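Local coordinates for heme-binding protein A (Haemophilus parasuis 29755, PDB 3TPA) that probably binds a small peptide-like solute, perhaps glutathione, in the periplasm, as a solute-binding protein related to the GbpA family, at residues Asn262-Ile274 with Gly310-Leu322. The protein carries 1 engineered substitution. Sequence-based numbering, arbitrary orientation.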
loop_
_atom_site.group_PDB
_atom_site.type_symbol
_atom_site.label_atom_id
_atom_site.label_comp_id
_atom_site.label_asym_id
_atom_site.label_seq_id
_atom_site.Cartn_x
_atom_site.Cartn_y
_atom_site.Cartn_z
ATOM N N ASN A 262 -22.989 -7.911 2.417
ATOM C CA ASN A 262 -22.516 -7.519 1.108
ATOM C C ASN A 262 -20.988 -7.585 1.178
ATOM O O ASN A 262 -20.341 -6.647 1.654
ATOM C CB ASN A 262 -22.991 -6.097 0.812
ATOM C CG ASN A 262 -22.394 -5.520 -0.460
ATOM O OD1 ASN A 262 -21.962 -6.247 -1.356
ATOM N ND2 ASN A 262 -22.370 -4.198 -0.541
ATOM N N LEU A 263 -20.421 -8.707 0.738
ATOM C CA LEU A 263 -18.981 -8.911 0.834
ATOM C C LEU A 263 -18.263 -8.343 -0.393
ATOM O O LEU A 263 -18.350 -8.909 -1.476
ATOM C CB LEU A 263 -18.648 -10.400 0.976
ATOM C CG LEU A 263 -17.137 -10.671 1.084
ATOM C CD1 LEU A 263 -16.594 -10.190 2.434
ATOM C CD2 LEU A 263 -16.824 -12.136 0.878
ATOM N N LEU A 264 -17.563 -7.226 -0.218
ATOM C CA LEU A 264 -16.770 -6.642 -1.301
ATOM C C LEU A 264 -15.347 -7.217 -1.305
ATOM O O LEU A 264 -14.752 -7.430 -0.244
ATOM C CB LEU A 264 -16.708 -5.119 -1.161
ATOM C CG LEU A 264 -18.031 -4.356 -1.078
ATOM C CD1 LEU A 264 -17.784 -2.878 -0.805
ATOM C CD2 LEU A 264 -18.843 -4.537 -2.354
ATOM N N GLU A 265 -14.799 -7.456 -2.497
ATOM C CA GLU A 265 -13.435 -7.976 -2.620
ATOM C C GLU A 265 -12.719 -7.409 -3.830
ATOM O O GLU A 265 -13.341 -7.027 -4.816
ATOM C CB GLU A 265 -13.438 -9.499 -2.738
ATOM C CG GLU A 265 -14.272 -10.025 -3.907
ATOM C CD GLU A 265 -14.259 -11.539 -3.967
ATOM O OE1 GLU A 265 -15.275 -12.159 -3.601
ATOM O OE2 GLU A 265 -13.226 -12.113 -4.360
ATOM N N ARG A 266 -11.399 -7.357 -3.733
ATOM C CA ARG A 266 -10.549 -7.028 -4.872
ATOM C C ARG A 266 -9.097 -7.350 -4.533
ATOM O O ARG A 266 -8.736 -7.485 -3.372
ATOM C CB ARG A 266 -10.708 -5.568 -5.281
ATOM C CG ARG A 266 -10.302 -4.559 -4.228
ATOM C CD ARG A 266 -10.386 -3.147 -4.790
ATOM N NE ARG A 266 -9.360 -2.938 -5.804
ATOM C CZ ARG A 266 -9.353 -1.942 -6.680
ATOM N NH1 ARG A 266 -8.360 -1.849 -7.545
ATOM N NH2 ARG A 266 -10.324 -1.041 -6.691
ATOM N N GLU A 267 -8.271 -7.487 -5.553
ATOM C CA GLU A 267 -6.873 -7.873 -5.366
ATOM C C GLU A 267 -6.114 -6.782 -4.641
ATOM O O GLU A 267 -6.356 -5.601 -4.859
ATOM C CB GLU A 267 -6.240 -8.191 -6.728
ATOM C CG GLU A 267 -6.987 -9.311 -7.460
ATOM C CD GLU A 267 -6.414 -9.601 -8.827
ATOM O OE1 GLU A 267 -6.023 -8.648 -9.522
ATOM O OE2 GLU A 267 -6.346 -10.783 -9.210
ATOM N N GLY A 268 -5.217 -7.189 -3.750
ATOM C CA GLY A 268 -4.373 -6.242 -3.054
ATOM C C GLY A 268 -3.267 -5.818 -4.003
ATOM O O GLY A 268 -2.970 -6.526 -4.955
ATOM N N LEU A 269 -2.669 -4.664 -3.748
ATOM C CA LEU A 269 -1.537 -4.183 -4.545
ATOM C C LEU A 269 -0.260 -4.760 -3.961
ATOM O O LEU A 269 0.555 -4.046 -3.381
ATOM C CB LEU A 269 -1.495 -2.656 -4.532
ATOM C CG LEU A 269 -2.819 -1.997 -4.930
ATOM C CD1 LEU A 269 -2.766 -0.478 -4.741
ATOM C CD2 LEU A 269 -3.229 -2.351 -6.355
ATOM N N ASN A 270 -0.105 -6.072 -4.108
ATOM C CA ASN A 270 0.999 -6.803 -3.496
ATOM C C ASN A 270 1.359 -7.995 -4.372
ATOM O O ASN A 270 0.689 -8.254 -5.368
ATOM C CB ASN A 270 0.670 -7.233 -2.037
ATOM C CG ASN A 270 -0.508 -8.200 -1.933
ATOM O OD1 ASN A 270 -0.796 -8.951 -2.845
ATOM N ND2 ASN A 270 -1.177 -8.190 -0.790
ATOM N N LEU A 271 2.433 -8.686 -4.025
ATOM C CA LEU A 271 2.878 -9.863 -4.773
ATOM C C LEU A 271 3.589 -10.802 -3.830
ATOM O O LEU A 271 4.475 -10.389 -3.078
ATOM C CB LEU A 271 3.861 -9.471 -5.884
ATOM C CG LEU A 271 4.481 -10.634 -6.695
ATOM C CD1 LEU A 271 3.401 -11.380 -7.472
ATOM C CD2 LEU A 271 5.608 -10.144 -7.665
ATOM N N ALA A 272 3.188 -12.067 -3.854
ATOM C CA ALA A 272 3.895 -13.099 -3.119
ATOM C C ALA A 272 4.640 -13.859 -4.180
ATOM O O ALA A 272 4.067 -14.195 -5.208
ATOM C CB ALA A 272 2.913 -14.020 -2.406
ATOM N N TYR A 273 5.918 -14.125 -3.954
ATOM C CA TYR A 273 6.735 -14.743 -4.997
ATOM C C TYR A 273 7.792 -15.631 -4.385
ATOM O O TYR A 273 8.049 -15.563 -3.197
ATOM C CB TYR A 273 7.406 -13.675 -5.866
ATOM C CG TYR A 273 8.336 -12.750 -5.117
ATOM C CD1 TYR A 273 9.689 -13.046 -4.982
ATOM C CD2 TYR A 273 7.863 -11.572 -4.543
ATOM C CE1 TYR A 273 10.549 -12.194 -4.307
ATOM C CE2 TYR A 273 8.718 -10.709 -3.878
ATOM C CZ TYR A 273 10.054 -11.026 -3.758
ATOM O OH TYR A 273 10.894 -10.182 -3.075
ATOM N N ILE A 274 8.425 -16.450 -5.214
ATOM C CA ILE A 274 9.609 -17.174 -4.792
ATOM C C ILE A 274 10.802 -16.374 -5.313
ATOM O O ILE A 274 10.946 -16.184 -6.514
ATOM C CB ILE A 274 9.638 -18.599 -5.369
ATOM C CG1 ILE A 274 8.415 -19.412 -4.933
ATOM C CG2 ILE A 274 10.941 -19.317 -4.999
ATOM C CD1 ILE A 274 8.296 -19.626 -3.394
ATOM N N GLY A 310 -7.088 -15.208 -2.401
ATOM C CA GLY A 310 -5.912 -14.907 -3.203
ATOM C C GLY A 310 -6.146 -15.264 -4.645
ATOM O O GLY A 310 -7.046 -16.031 -4.952
ATOM N N THR A 311 -5.342 -14.694 -5.539
ATOM C CA THR A 311 -5.428 -15.036 -6.945
ATOM C C THR A 311 -4.058 -15.297 -7.514
ATOM O O THR A 311 -3.078 -14.682 -7.099
ATOM C CB THR A 311 -6.052 -13.908 -7.765
ATOM O OG1 THR A 311 -5.161 -12.797 -7.767
ATOM C CG2 THR A 311 -7.367 -13.478 -7.160
ATOM N N VAL A 312 -4.000 -16.203 -8.484
ATOM C CA VAL A 312 -2.755 -16.532 -9.163
ATOM C C VAL A 312 -2.217 -15.307 -9.907
ATOM O O VAL A 312 -2.947 -14.671 -10.657
ATOM C CB VAL A 312 -2.966 -17.705 -10.153
ATOM C CG1 VAL A 312 -1.773 -17.858 -11.078
ATOM C CG2 VAL A 312 -3.205 -18.994 -9.397
ATOM N N ALA A 313 -0.949 -14.968 -9.684
ATOM C CA ALA A 313 -0.318 -13.825 -10.379
ATOM C C ALA A 313 0.247 -14.236 -11.740
ATOM O O ALA A 313 0.912 -15.269 -11.863
ATOM C CB ALA A 313 0.787 -13.224 -9.529
ATOM N N THR A 314 -0.017 -13.425 -12.762
ATOM C CA THR A 314 0.617 -13.624 -14.069
ATOM C C THR A 314 1.676 -12.565 -14.316
ATOM O O THR A 314 2.696 -12.832 -14.960
ATOM C CB THR A 314 -0.406 -13.581 -15.202
ATOM O OG1 THR A 314 -1.084 -12.321 -15.184
ATOM C CG2 THR A 314 -1.440 -14.699 -15.017
ATOM N N ASN A 315 1.410 -11.364 -13.807
ATOM C CA ASN A 315 2.326 -10.222 -13.848
ATOM C C ASN A 315 2.887 -9.975 -12.454
ATOM O O ASN A 315 2.336 -10.482 -11.455
ATOM C CB ASN A 315 1.560 -8.955 -14.242
ATOM C CG ASN A 315 1.234 -8.889 -15.733
ATOM O OD1 ASN A 315 1.622 -7.953 -16.428
ATOM N ND2 ASN A 315 0.492 -9.880 -16.215
ATOM N N PRO A 316 3.947 -9.158 -12.357
ATOM C CA PRO A 316 4.452 -8.813 -11.016
ATOM C C PRO A 316 3.566 -7.819 -10.243
ATOM O O PRO A 316 3.911 -7.475 -9.115
ATOM C CB PRO A 316 5.812 -8.177 -11.314
ATOM C CG PRO A 316 5.681 -7.664 -12.705
ATOM C CD PRO A 316 4.813 -8.632 -13.426
ATOM N N PHE A 317 2.480 -7.354 -10.859
ATOM C CA PHE A 317 1.483 -6.537 -10.193
ATOM C C PHE A 317 0.103 -6.868 -10.753
ATOM O O PHE A 317 0.001 -7.316 -11.887
ATOM C CB PHE A 317 1.789 -5.036 -10.315
ATOM C CG PHE A 317 2.377 -4.623 -11.642
ATOM C CD1 PHE A 317 1.633 -4.693 -12.804
ATOM C CD2 PHE A 317 3.675 -4.143 -11.715
ATOM C CE1 PHE A 317 2.179 -4.292 -14.023
ATOM C CE2 PHE A 317 4.221 -3.744 -12.929
ATOM C CZ PHE A 317 3.473 -3.824 -14.083
ATOM N N PRO A 318 -0.960 -6.672 -9.956
ATOM C CA PRO A 318 -2.315 -7.013 -10.422
ATOM C C PRO A 318 -2.818 -6.069 -11.517
ATOM O O PRO A 318 -2.206 -5.030 -11.786
ATOM C CB PRO A 318 -3.173 -6.868 -9.156
ATOM C CG PRO A 318 -2.450 -5.845 -8.352
ATOM C CD PRO A 318 -0.975 -6.118 -8.594
ATOM N N ASP A 319 -3.945 -6.424 -12.126
ATOM C CA ASP A 319 -4.435 -5.680 -13.270
ATOM C C ASP A 319 -4.984 -4.301 -12.932
ATOM O O ASP A 319 -5.376 -3.572 -13.834
ATOM C CB ASP A 319 -5.445 -6.504 -14.093
ATOM C CG ASP A 319 -6.817 -6.662 -13.412
ATOM O OD1 ASP A 319 -6.999 -6.286 -12.239
ATOM O OD2 ASP A 319 -7.727 -7.197 -14.083
ATOM N N ALA A 320 -4.992 -3.921 -11.654
ATOM C CA ALA A 320 -5.321 -2.537 -11.313
ATOM C C ALA A 320 -4.158 -1.580 -11.609
ATOM O O ALA A 320 -4.359 -0.369 -11.678
ATOM C CB ALA A 320 -5.708 -2.420 -9.868
ATOM N N VAL A 321 -2.948 -2.125 -11.755
ATOM C CA VAL A 321 -1.746 -1.296 -11.893
ATOM C C VAL A 321 -1.418 -0.971 -13.348
ATOM O O VAL A 321 -1.545 -1.822 -14.221
ATOM C CB VAL A 321 -0.507 -1.938 -11.204
ATOM C CG1 VAL A 321 0.696 -1.040 -11.343
ATOM C CG2 VAL A 321 -0.773 -2.200 -9.727
ATOM N N LEU A 322 -0.989 0.266 -13.593
ATOM C CA LEU A 322 -0.576 0.718 -14.922
ATOM C C LEU A 322 0.518 -0.181 -15.496
ATOM O O LEU A 322 1.479 -0.502 -14.802
ATOM C CB LEU A 322 -0.058 2.160 -14.856
ATOM C CG LEU A 322 0.320 2.733 -16.229
ATOM C CD1 LEU A 322 -0.941 2.957 -17.055
ATOM C CD2 LEU A 322 1.109 4.017 -16.105
HETATM O O HOH W 1 -6.441 -6.070 -9.614
HETATM O O HOH W 2 -4.941 -9.068 -11.851
#
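Strand 261-276 breaks at Gly268 and Leu269, and the loop following strand 310-312 passes alongside this break, with the CA atoms of Leu269 and Pro318 6.6 Å apart. Both strands belong to the six-stranded mixed sheet of this family 5 solute-binding fold, 310-312 at its edge, with strand 478-491 between them; no direct backbone hydrogen bond joins the segments, and side chains, a few carbonyl oxygens and two waters make the contact. Glu267 carries the polar half: with CG beside the backbone N (chi1 -58°) and an extended chain beyond, it brings OE2 to within 2.7 Å of Thr311 OG1. The threonine donates from above the carboxylate plane, 42° out of it. Glu267 OE1 lies 3.4 Å from Pro318 CB and accepts from two waters, one donating also to Asp319 OD1, the other accepting from Asp319 N. On the apolar side, Leu269 CD2 reaches Pro318 CG at 4.1 Å and touches Ala320 and Val321 in the type I turn Pro318-Val321. Further along, Leu271 splits its methyls, CD1 on Ala313 CB at 3.8 Å and CD2 against Pro316 O, 3.5 Å away. Arg266 brings its guanidinium edge to Ala320 CB, while its NH2 binds Gly49 O. Glu267 OE1 and Asp319 OD1 stand 3.7 Å apart; the water donating to both carboxylates and the Thr311 hydroxyl probably ease the repulsion, though proximity may still raise one acid's pKa.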